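Local coordinates for protein YiiM (Escherichia coli, PDB 1O65) that is of unproven function but may bind molybdenum and act as an oxidoreductase on nitrogenous compounds, at residues D18-K23 and F91-F96; L78-E83 and S142-L147. One frame throughout, in Å; residues are numbered along the deposited sequence.

Contact 1 of 2, residues D18-K23 and F91-F96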
loop_
_atom_site.group_PDB
_atom_site.type_symbol
_atom_site.label_atom_id
_atom_site.label_comp_id
_atom_site.label_asym_id
_atom_site.label_seq_id
_atom_site.Cartn_x
_atom_site.Cartn_y
_atom_site.Cartn_z
ATOM N N ASP A 18 -9.444 -7.281 -8.419
ATOM C CA ASP A 18 -9.945 -6.328 -9.410
ATOM C C ASP A 18 -8.809 -5.330 -9.677
ATOM O O ASP A 18 -8.150 -4.902 -8.719
ATOM C CB ASP A 18 -11.174 -5.598 -8.856
ATOM C CG ASP A 18 -12.377 -6.521 -8.777
ATOM O OD1 ASP A 18 -12.458 -7.454 -9.618
ATOM O OD2 ASP A 18 -13.236 -6.326 -7.913
ATOM N N VAL A 19 -8.593 -4.997 -10.929
ATOM C CA VAL A 19 -7.523 -4.162 -11.423
ATOM C C VAL A 19 -8.019 -2.840 -11.976
ATOM O O VAL A 19 -9.014 -2.800 -12.709
ATOM C CB VAL A 19 -6.799 -4.886 -12.599
ATOM C CG1 VAL A 19 -5.551 -4.112 -13.018
ATOM C CG2 VAL A 19 -6.494 -6.321 -12.266
ATOM N N TYR A 20 -7.400 -1.734 -11.589
ATOM C CA TYR A 20 -7.784 -0.408 -12.035
ATOM C C TYR A 20 -6.569 0.390 -12.496
ATOM O O TYR A 20 -5.480 0.253 -11.937
ATOM C CB TYR A 20 -8.496 0.433 -10.976
ATOM C CG TYR A 20 -9.763 -0.188 -10.420
ATOM C CD1 TYR A 20 -9.673 -1.167 -9.443
ATOM C CD2 TYR A 20 -11.025 0.172 -10.886
ATOM C CE1 TYR A 20 -10.804 -1.775 -8.936
ATOM C CE2 TYR A 20 -12.165 -0.420 -10.373
ATOM C CZ TYR A 20 -12.054 -1.383 -9.399
ATOM O OH TYR A 20 -13.157 -1.990 -8.856
ATOM N N THR A 21 -6.706 1.123 -13.594
ATOM C CA THR A 21 -5.640 1.968 -14.083
ATOM C C THR A 21 -6.262 3.264 -14.637
ATOM O O THR A 21 -7.453 3.308 -14.912
ATOM C CB THR A 21 -4.773 1.372 -15.195
ATOM O OG1 THR A 21 -5.583 1.222 -16.366
ATOM C CG2 THR A 21 -4.131 0.052 -14.824
ATOM N N GLY A 22 -5.425 4.273 -14.752
ATOM C CA GLY A 22 -5.799 5.567 -15.280
ATOM C C GLY A 22 -4.591 6.500 -15.313
ATOM O O GLY A 22 -3.491 6.110 -14.941
ATOM N N LYS A 23 -4.820 7.704 -15.810
ATOM C CA LYS A 23 -3.791 8.745 -15.863
ATOM C C LYS A 23 -4.179 9.792 -14.790
ATOM O O LYS A 23 -5.353 9.651 -14.349
ATOM C CB LYS A 23 -3.726 9.412 -17.227
ATOM N N PHE A 91 -17.326 6.024 -1.437
ATOM C CA PHE A 91 -16.448 4.990 -0.910
ATOM C C PHE A 91 -16.586 3.674 -1.626
ATOM O O PHE A 91 -17.075 2.682 -1.074
ATOM C CB PHE A 91 -16.608 4.905 0.619
ATOM C CG PHE A 91 -16.194 6.214 1.267
ATOM C CD1 PHE A 91 -14.869 6.498 1.524
ATOM C CD2 PHE A 91 -17.152 7.181 1.561
ATOM C CE1 PHE A 91 -14.490 7.702 2.099
ATOM C CE2 PHE A 91 -16.774 8.382 2.142
ATOM C CZ PHE A 91 -15.444 8.654 2.407
ATOM N N VAL A 92 -16.123 3.633 -2.882
ATOM C CA VAL A 92 -16.119 2.456 -3.719
ATOM C C VAL A 92 -14.793 2.419 -4.495
ATOM O O VAL A 92 -14.230 3.484 -4.772
ATOM C CB VAL A 92 -17.283 2.371 -4.709
ATOM C CG1 VAL A 92 -18.638 2.285 -4.025
ATOM C CG2 VAL A 92 -17.334 3.572 -5.651
ATOM N N ALA A 93 -14.228 1.244 -4.704
ATOM C CA ALA A 93 -12.974 1.139 -5.458
ATOM C C ALA A 93 -13.177 1.790 -6.824
ATOM O O ALA A 93 -14.271 1.685 -7.382
ATOM C CB ALA A 93 -12.642 -0.346 -5.581
ATOM N N PRO A 94 -12.206 2.508 -7.361
ATOM C CA PRO A 94 -10.925 2.717 -6.708
ATOM C C PRO A 94 -10.756 4.137 -6.209
ATOM O O PRO A 94 -9.736 4.803 -6.469
ATOM C CB PRO A 94 -9.956 2.435 -7.861
ATOM C CG PRO A 94 -10.657 3.088 -9.027
ATOM C CD PRO A 94 -12.115 2.823 -8.814
ATOM N N ALA A 95 -11.672 4.587 -5.349
ATOM C CA ALA A 95 -11.644 5.946 -4.841
ATOM C C ALA A 95 -10.311 6.332 -4.221
ATOM O O ALA A 95 -9.915 7.495 -4.270
ATOM C CB ALA A 95 -12.754 6.184 -3.829
ATOM N N PHE A 96 -9.592 5.392 -3.614
ATOM C CA PHE A 96 -8.310 5.737 -2.995
ATOM C C PHE A 96 -7.149 5.690 -3.962
ATOM O O PHE A 96 -6.006 5.816 -3.506
ATOM C CB PHE A 96 -8.058 4.840 -1.765
ATOM C CG PHE A 96 -8.828 5.316 -0.555
ATOM C CD1 PHE A 96 -8.312 6.292 0.277
ATOM C CD2 PHE A 96 -10.090 4.818 -0.281
ATOM C CE1 PHE A 96 -9.028 6.744 1.369
ATOM C CE2 PHE A 96 -10.818 5.263 0.811
ATOM C CZ PHE A 96 -10.288 6.225 1.639
#
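Tyr20, on strand 14-21, lays its side chain against Ala93 and Pro94, which sit in the loop following helix 75-83. The contact begins at CB of Tyr20, 3.9 Å from CG of the proline. One atom further out, CG of Tyr20 has CB of Pro94 at 3.7 Å and the proline CG equally near. Along the ring rim the closest approach is at CD2 of Tyr20, 3.5 Å from Pro94 CG, and CE2 carries on the same line, with Pro94 CD at 3.6 Å. The pyrrolidine thus lies across the ring: its CB stands over one face, 3.9 Å from the centroid and 21° off the normal, giving a CH-pi contact displaced toward the rim. At the phenol end the partner changes to Ala93, whose methyl CB approaches obliquely and reaches Tyr20 OH at 3.7 Å. With CG beside the backbone N (chi1 -58°), the ring presents one face to Pro94, while Gln39 and Ser101, on strands 38-40 and 100-102, also touch the Tyr20 side chain.

The peptide bond before Pro94 is cis, which is consistent with two successive residues meeting one side chain. The chain folds back there, and Ala95 N donates to Val92 O at 2.8 Å. A second tie between strand and loop region is the bond from Asn99 ND2 to the carbonyl O of Tyr20. This is a type VI beta turn, with its cis-proline third in the turn, packed against an aromatic residue from the curled mixed sheet of the MOSC fold.

Contact 2 of 2, residues L78-E83 and S142-L147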
loop_
_atom_site.group_PDB
_atom_site.type_symbol
_atom_site.label_atom_id
_atom_site.label_comp_id
_atom_site.label_asym_id
_atom_site.label_seq_id
_atom_site.Cartn_x
_atom_site.Cartn_y
_atom_site.Cartn_z
ATOM N N LEU A 78 -16.316 -0.317 3.805
ATOM C CA LEU A 78 -17.383 -0.514 4.794
ATOM C C LEU A 78 -17.172 0.483 5.942
ATOM O O LEU A 78 -18.067 1.247 6.311
ATOM C CB LEU A 78 -17.342 -1.931 5.367
ATOM C CG LEU A 78 -17.598 -3.062 4.357
ATOM C CD1 LEU A 78 -17.312 -4.416 5.009
ATOM C CD2 LEU A 78 -19.038 -2.993 3.847
ATOM N N TYR A 79 -15.966 0.490 6.517
ATOM C CA TYR A 79 -15.671 1.431 7.583
ATOM C C TYR A 79 -15.903 2.878 7.158
ATOM O O TYR A 79 -16.520 3.659 7.895
ATOM C CB TYR A 79 -14.239 1.242 8.089
ATOM C CG TYR A 79 -13.843 2.296 9.116
ATOM C CD1 TYR A 79 -14.109 2.135 10.459
ATOM C CD2 TYR A 79 -13.206 3.455 8.713
ATOM C CE1 TYR A 79 -13.752 3.111 11.374
ATOM C CE2 TYR A 79 -12.829 4.419 9.620
ATOM C CZ TYR A 79 -13.111 4.254 10.946
ATOM O OH TYR A 79 -12.743 5.237 11.842
ATOM N N TRP A 80 -15.420 3.307 5.993
ATOM C CA TRP A 80 -15.609 4.708 5.610
ATOM C C TRP A 80 -17.062 5.051 5.359
ATOM O O TRP A 80 -17.520 6.102 5.838
ATOM C CB TRP A 80 -14.725 5.114 4.440
ATOM C CG TRP A 80 -13.257 4.988 4.734
ATOM C CD1 TRP A 80 -12.361 4.237 4.050
ATOM C CD2 TRP A 80 -12.531 5.619 5.806
ATOM N NE1 TRP A 80 -11.122 4.346 4.634
ATOM C CE2 TRP A 80 -11.194 5.196 5.703
ATOM C CE3 TRP A 80 -12.871 6.502 6.829
ATOM C CZ2 TRP A 80 -10.192 5.631 6.585
ATOM C CZ3 TRP A 80 -11.882 6.952 7.691
ATOM C CH2 TRP A 80 -10.548 6.509 7.578
ATOM N N ALA A 81 -17.813 4.197 4.670
ATOM C CA ALA A 81 -19.224 4.460 4.432
ATOM C C ALA A 81 -19.977 4.600 5.757
ATOM O O ALA A 81 -20.848 5.456 5.853
ATOM C CB ALA A 81 -19.883 3.425 3.549
ATOM N N ARG A 82 -19.636 3.820 6.763
ATOM C CA ARG A 82 -20.267 3.903 8.073
ATOM C C ARG A 82 -19.796 5.121 8.855
ATOM O O ARG A 82 -20.423 5.538 9.832
ATOM C CB ARG A 82 -19.972 2.618 8.846
ATOM C CG ARG A 82 -20.560 2.541 10.240
ATOM C CD ARG A 82 -19.816 1.504 11.076
ATOM N NE ARG A 82 -19.726 0.220 10.400
ATOM C CZ ARG A 82 -18.643 -0.547 10.334
ATOM N NH1 ARG A 82 -17.492 -0.197 10.901
ATOM N NH2 ARG A 82 -18.712 -1.709 9.677
ATOM N N GLU A 83 -18.640 5.680 8.506
ATOM C CA GLU A 83 -18.151 6.878 9.187
ATOM C C GLU A 83 -18.692 8.130 8.521
ATOM O O GLU A 83 -18.828 9.203 9.111
ATOM C CB GLU A 83 -16.625 6.870 9.216
ATOM C CG GLU A 83 -16.071 5.767 10.129
ATOM C CD GLU A 83 -16.369 6.087 11.586
ATOM O OE1 GLU A 83 -16.128 7.252 11.975
ATOM O OE2 GLU A 83 -16.844 5.181 12.304
ATOM N N SER A 142 -12.228 17.151 4.703
ATOM C CA SER A 142 -11.088 17.930 5.122
ATOM C C SER A 142 -9.985 17.185 5.837
ATOM O O SER A 142 -8.817 17.588 5.677
ATOM C CB SER A 142 -11.547 19.140 5.948
ATOM O OG SER A 142 -11.896 18.746 7.266
ATOM N N ASP A 143 -10.281 16.171 6.635
ATOM C CA ASP A 143 -9.259 15.440 7.355
ATOM C C ASP A 143 -9.182 13.959 7.027
ATOM O O ASP A 143 -8.735 13.195 7.889
ATOM C CB ASP A 143 -9.503 15.617 8.872
ATOM C CG ASP A 143 -10.835 15.016 9.293
ATOM O OD1 ASP A 143 -11.718 14.876 8.421
ATOM O OD2 ASP A 143 -11.003 14.677 10.484
ATOM N N ILE A 144 -9.527 13.530 5.816
ATOM C CA ILE A 144 -9.492 12.101 5.483
ATOM C C ILE A 144 -8.069 11.576 5.541
ATOM O O ILE A 144 -7.837 10.501 6.133
ATOM C CB ILE A 144 -10.196 11.769 4.175
ATOM C CG1 ILE A 144 -10.344 10.264 3.927
ATOM C CG2 ILE A 144 -9.470 12.363 2.964
ATOM C CD1 ILE A 144 -11.421 9.574 4.709
ATOM N N ALA A 145 -7.073 12.341 5.084
ATOM C CA ALA A 145 -5.689 11.837 5.167
ATOM C C ALA A 145 -5.284 11.618 6.620
ATOM O O ALA A 145 -4.684 10.582 6.972
ATOM C CB ALA A 145 -4.720 12.677 4.384
ATOM N N GLN A 146 -5.646 12.529 7.516
ATOM C CA GLN A 146 -5.335 12.318 8.939
ATOM C C GLN A 146 -6.042 11.053 9.416
ATOM O O GLN A 146 -5.479 10.180 10.069
ATOM C CB GLN A 146 -5.730 13.540 9.758
ATOM C CG GLN A 146 -5.389 13.446 11.241
ATOM C CD GLN A 146 -3.902 13.641 11.486
ATOM O OE1 GLN A 146 -3.395 14.755 11.288
ATOM N NE2 GLN A 146 -3.169 12.608 11.892
ATOM N N LEU A 147 -7.310 10.906 9.120
ATOM C CA LEU A 147 -8.116 9.746 9.481
ATOM C C LEU A 147 -7.462 8.467 8.982
ATOM O O LEU A 147 -7.235 7.568 9.790
ATOM C CB LEU A 147 -9.538 9.942 8.967
ATOM C CG LEU A 147 -10.669 10.303 9.907
ATOM C CD1 LEU A 147 -10.263 10.966 11.219
ATOM C CD2 LEU A 147 -11.646 11.246 9.171
#
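Trp80 holds its indole out from helix 75-83, with the six-membered ring overlapped by the CD1 methyl of Ile144, near the start of helix 144-151. That methyl lies 4.0 Å from the ring centroid and 13° off its normal, a CH-pi contact over the face; its nearest atoms are CE3 and CZ3. Although the CB of Ile144 does not point at the indole, CG1 is anti to the backbone N (chi1 -171°) and a further bend at chi2 (77°) swings CD1 onto the ring. One helical turn on, Leu147 meets the outer end of the indole obliquely, its CB 3.8 Å from Trp80 CH2.

The other indole face is covered from its own helix: Tyr79 CD2 lies 3.6 Å above the plane, offset toward the rim, so the ring is held between Tyr79 and Ile144. Its polar atom is also engaged, since Trp80 NE1 is hydrogen-bonded to the hydroxyl of Tyr72, which would limit rotation of the indole. Tyr79 in turn has Glu83 CG over one ring face and makes a cation-pi contact with Lys153.

Between Trp80 and Ile144 the CA atoms are 9.6 Å apart, a gap that the breadth of the indole bridges. Met148 and Thr151 extend its contact along the second helix. The two short helices thereby meet through one buried tryptophan packed between helices 75-83 and 144-151 of the MOSC domain.

Following the chain from its N terminus, strand 14-21 comes first, then helix 75-83, the loop at 91-96 and finally helix 144-151. Contact 1 closes a loop of 67 residues when 91-96 returns to the strand, and contact 2 closes one of 58 residues when 142-147 reaches the helix. Their segments alternate, so the two closures cross rather than nest. The centres are about 17 Å apart, yet the contacts touch: Phe96 CZ lies 3.6 Å from Trp80 NE1, and Phe91 packs on the same tryptophan. Loop 91-96 therefore faces the curled sheet through its turn and helix 75-83, at Trp80, through its two phenylalanines.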